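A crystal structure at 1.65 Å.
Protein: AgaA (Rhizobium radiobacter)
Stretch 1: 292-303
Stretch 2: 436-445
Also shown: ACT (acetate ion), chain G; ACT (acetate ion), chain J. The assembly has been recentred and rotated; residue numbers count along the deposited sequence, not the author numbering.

Stretch 1 (292-303) MGYSDAKANYFS
Stretch 2 (436-445) FVDRALELSP

An irregular segment, 292-303, lies against the last turns of a helix, 436-443 (phi/psi near -60/-45; Leu 441 N to Val 437 O, 2.9 Å), with 401 Å² buried between them, both sides summed. The strongest link is a salt bridge: Lys 298 NZ donates a hydrogen bond to Asp 438 OD1 at 2.8 Å. The CA-to-CB bond of Lys 298 points toward stretch 2, and the nearly extended chain (chi1 m, then t, t, t) spans the 8.4 Å between Lys 298 CA and Asp 438 CA; that of Asp 438 points sideways, but with chi1 m and chi2 -7° its carboxylate end comes nearer. A type I turn from Asp 296 to Ala 299 carries the lysine, and Lys 298 N donates to Ser 295 OG (3.0 Å). Lys 298 CD packs on Val 437 CG1 at 3.8 Å; buried, aliphatic Val 437 (chi1 t) suits this alkyl neighbour.

Residue numbers rise together along the two stretches, from Gly 293 beside Val 437 (CA-CA 6.1 Å) to Tyr 301 beside Leu 441 (CA-CA 7.6 Å). Gly 293 O is 3.4 Å from Val 437 CG2. Glycine suits this site: its phi/psi of 104/-17 would jam a CB against the preceding carbonyl, and an ideal CB would lie 3.2 Å from Val 437 CG2.

Leu 441 (m, t) gives the largest covered area, 90 Å², its apolar branches suiting two aromatic rings. Its CB sits over the face of the Tyr 301 ring (chi1 t, chi2 -90°), 3.9 Å from the centroid and 6° off the normal, a CH-pi contact; Leu 441 CD1 reaches Tyr 301 CD2 at 3.8 Å, and Leu 441 CD2 lies 4.2 Å from Phe 302 CE2. Phe 302 (chi1 m, chi2 -71°) is buried, its CZ 3.2 Å from Ser 444 OG at the ring edge. Ser 444 (chi1 m) leaves the helix with positive phi (41/52), while its OG donates to Leu 441 O at 2.8 Å, satisfying the hydroxyl beside the ring.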

# COMPACT_ATOMS: atom_id res chain seq x y z
N MET A 292 1.93 -5.77 17.57
CA MET A 292 3.00 -5.56 18.53
C MET A 292 3.51 -4.13 18.43
O MET A 292 3.60 -3.58 17.31
CB MET A 292 4.11 -6.59 18.34
CG MET A 292 3.62 -7.99 18.74
SD MET A 292 4.91 -9.25 18.67
CE MET A 292 5.17 -9.36 16.87
N GLY A 293 3.72 -3.51 19.59
CA GLY A 293 4.10 -2.11 19.70
C GLY A 293 2.92 -1.25 20.12
O GLY A 293 3.12 -0.11 20.55
N TYR A 294 1.68 -1.78 20.00
CA TYR A 294 0.48 -1.04 20.39
C TYR A 294 0.54 -0.80 21.91
O TYR A 294 0.92 -1.71 22.66
CB TYR A 294 -0.80 -1.85 20.08
CG TYR A 294 -2.06 -1.14 20.53
CD1 TYR A 294 -2.68 -0.20 19.71
CD2 TYR A 294 -2.62 -1.38 21.78
CE1 TYR A 294 -3.83 0.47 20.12
CE2 TYR A 294 -3.75 -0.70 22.21
CZ TYR A 294 -4.37 0.21 21.37
OH TYR A 294 -5.51 0.85 21.78
N SER A 295 0.11 0.39 22.35
CA SER A 295 0.11 0.72 23.78
C SER A 295 -0.90 1.82 24.06
O SER A 295 -0.87 2.87 23.41
CB SER A 295 1.50 1.16 24.23
OG SER A 295 1.46 1.95 25.41
N ASP A 296 -1.79 1.60 25.04
CA ASP A 296 -2.77 2.64 25.43
C ASP A 296 -2.05 3.78 26.14
O ASP A 296 -2.42 4.95 25.94
CB ASP A 296 -3.86 2.06 26.35
CG ASP A 296 -4.86 1.20 25.61
OD1 ASP A 296 -5.37 1.64 24.56
OD2 ASP A 296 -5.14 0.08 26.09
N ALA A 297 -1.02 3.45 26.92
CA ALA A 297 -0.21 4.37 27.73
C ALA A 297 0.58 5.36 26.88
O ALA A 297 0.76 6.49 27.32
CB ALA A 297 0.74 3.59 28.62
N LYS A 298 1.07 4.94 25.68
CA LYS A 298 1.87 5.77 24.76
C LYS A 298 1.03 6.41 23.63
O LYS A 298 1.59 7.02 22.71
CB LYS A 298 3.01 4.93 24.13
CG LYS A 298 3.95 4.28 25.14
CD LYS A 298 4.95 3.38 24.41
CE LYS A 298 5.58 2.34 25.31
NZ LYS A 298 6.63 1.58 24.56
N ALA A 299 -0.30 6.23 23.67
CA ALA A 299 -1.20 6.70 22.61
C ALA A 299 -1.39 8.22 22.61
O ALA A 299 -1.94 8.76 21.63
CB ALA A 299 -2.55 5.98 22.71
N ASN A 300 -0.93 8.91 23.67
CA ASN A 300 -1.07 10.35 23.79
C ASN A 300 0.27 11.03 24.01
O ASN A 300 0.36 12.00 24.76
CB ASN A 300 -2.11 10.70 24.84
CG ASN A 300 -3.50 10.39 24.35
OD1 ASN A 300 -4.09 11.14 23.56
ND2 ASN A 300 -4.03 9.26 24.78
N TYR A 301 1.30 10.54 23.29
CA TYR A 301 2.64 11.13 23.37
C TYR A 301 2.56 12.59 22.95
O TYR A 301 3.08 13.47 23.65
CB TYR A 301 3.62 10.35 22.50
CG TYR A 301 5.03 10.88 22.55
CD1 TYR A 301 5.46 11.86 21.66
CD2 TYR A 301 5.95 10.39 23.47
CE1 TYR A 301 6.77 12.35 21.69
CE2 TYR A 301 7.27 10.84 23.49
CZ TYR A 301 7.67 11.83 22.61
OH TYR A 301 8.96 12.29 22.63
N PHE A 302 1.87 12.85 21.81
CA PHE A 302 1.68 14.22 21.34
C PHE A 302 0.31 14.72 21.80
O PHE A 302 -0.52 13.94 22.27
CB PHE A 302 1.79 14.28 19.80
CG PHE A 302 3.15 13.94 19.27
CD1 PHE A 302 4.23 14.81 19.45
CD2 PHE A 302 3.37 12.75 18.58
CE1 PHE A 302 5.50 14.48 18.99
CE2 PHE A 302 4.64 12.43 18.10
CZ PHE A 302 5.70 13.29 18.32
N SER A 303 0.10 16.02 21.64
CA SER A 303 -1.16 16.71 21.88
C SER A 303 -1.13 17.92 20.98
O SER A 303 -0.09 18.19 20.37
CB SER A 303 -1.27 17.13 23.34
OG SER A 303 -0.20 17.99 23.70
N PHE A 436 11.17 -0.23 20.35
CA PHE A 436 11.22 0.45 19.04
C PHE A 436 10.28 1.68 19.08
O PHE A 436 10.67 2.76 18.64
CB PHE A 436 10.80 -0.50 17.90
CG PHE A 436 10.29 0.26 16.69
CD1 PHE A 436 11.19 0.82 15.78
CD2 PHE A 436 8.94 0.50 16.51
CE1 PHE A 436 10.72 1.60 14.71
CE2 PHE A 436 8.48 1.30 15.45
CZ PHE A 436 9.37 1.82 14.55
N VAL A 437 9.06 1.50 19.63
CA VAL A 437 8.05 2.57 19.65
C VAL A 437 8.58 3.82 20.40
O VAL A 437 8.41 4.94 19.92
CB VAL A 437 6.71 2.06 20.20
CG1 VAL A 437 5.84 3.22 20.67
CG2 VAL A 437 5.96 1.23 19.15
N ASP A 438 9.26 3.62 21.54
CA ASP A 438 9.85 4.75 22.30
C ASP A 438 10.81 5.55 21.41
O ASP A 438 10.75 6.78 21.39
CB ASP A 438 10.61 4.21 23.52
CG ASP A 438 9.72 3.59 24.59
OD1 ASP A 438 8.47 3.70 24.46
OD2 ASP A 438 10.26 3.03 25.56
N ARG A 439 11.69 4.84 20.68
CA ARG A 439 12.67 5.51 19.80
C ARG A 439 11.98 6.15 18.58
O ARG A 439 12.39 7.23 18.15
CB ARG A 439 13.78 4.54 19.37
CG ARG A 439 14.86 5.23 18.55
CD ARG A 439 16.15 5.31 19.29
NE ARG A 439 17.18 6.01 18.53
CZ ARG A 439 17.85 7.06 19.00
NH1 ARG A 439 18.80 7.63 18.26
NH2 ARG A 439 17.58 7.56 20.20
N ALA A 440 10.93 5.49 18.05
CA ALA A 440 10.16 6.02 16.91
C ALA A 440 9.48 7.35 17.31
O ALA A 440 9.37 8.25 16.49
CB ALA A 440 9.11 5.01 16.49
N LEU A 441 8.99 7.45 18.54
CA LEU A 441 8.34 8.69 19.00
C LEU A 441 9.38 9.78 19.24
O LEU A 441 9.20 10.93 18.82
CB LEU A 441 7.58 8.43 20.31
CG LEU A 441 6.29 7.62 20.16
CD1 LEU A 441 5.83 7.07 21.53
CD2 LEU A 441 5.19 8.48 19.51
N GLU A 442 10.48 9.42 19.91
CA GLU A 442 11.56 10.36 20.20
C GLU A 442 12.09 11.05 18.93
O GLU A 442 12.22 12.28 18.90
CB GLU A 442 12.70 9.62 20.93
CG GLU A 442 13.88 10.53 21.22
CD GLU A 442 15.09 9.84 21.83
OE1 GLU A 442 16.12 10.53 22.03
OE2 GLU A 442 15.01 8.62 22.11
N LEU A 443 12.39 10.26 17.90
CA LEU A 443 12.95 10.78 16.65
C LEU A 443 11.91 11.28 15.67
O LEU A 443 12.21 12.15 14.84
CB LEU A 443 13.88 9.75 15.99
CG LEU A 443 15.11 9.28 16.79
CD1 LEU A 443 15.89 8.27 15.99
CD2 LEU A 443 16.04 10.44 17.16
N SER A 444 10.68 10.75 15.77
CA SER A 444 9.56 11.09 14.90
C SER A 444 9.93 11.24 13.40
O SER A 444 9.60 12.27 12.80
CB SER A 444 8.84 12.33 15.41
OG SER A 444 8.06 11.99 16.54
N PRO A 445 10.62 10.25 12.77
CA PRO A 445 10.89 10.36 11.32
C PRO A 445 9.59 10.41 10.52
O PRO A 445 9.54 11.01 9.46
CB PRO A 445 11.67 9.09 11.00
CG PRO A 445 11.24 8.10 12.06
CD PRO A 445 11.07 8.94 13.30
C ACT G . -0.93 -0.63 27.48
O ACT G . -1.80 -0.89 26.60
OXT ACT G . 0.14 -1.23 27.64
CH3 ACT G . -1.18 0.53 28.42
C ACT J . 20.14 10.08 20.29
O ACT J . 19.18 10.09 21.11
OXT ACT J . 20.19 10.77 19.24
CH3 ACT J . 21.33 9.14 20.58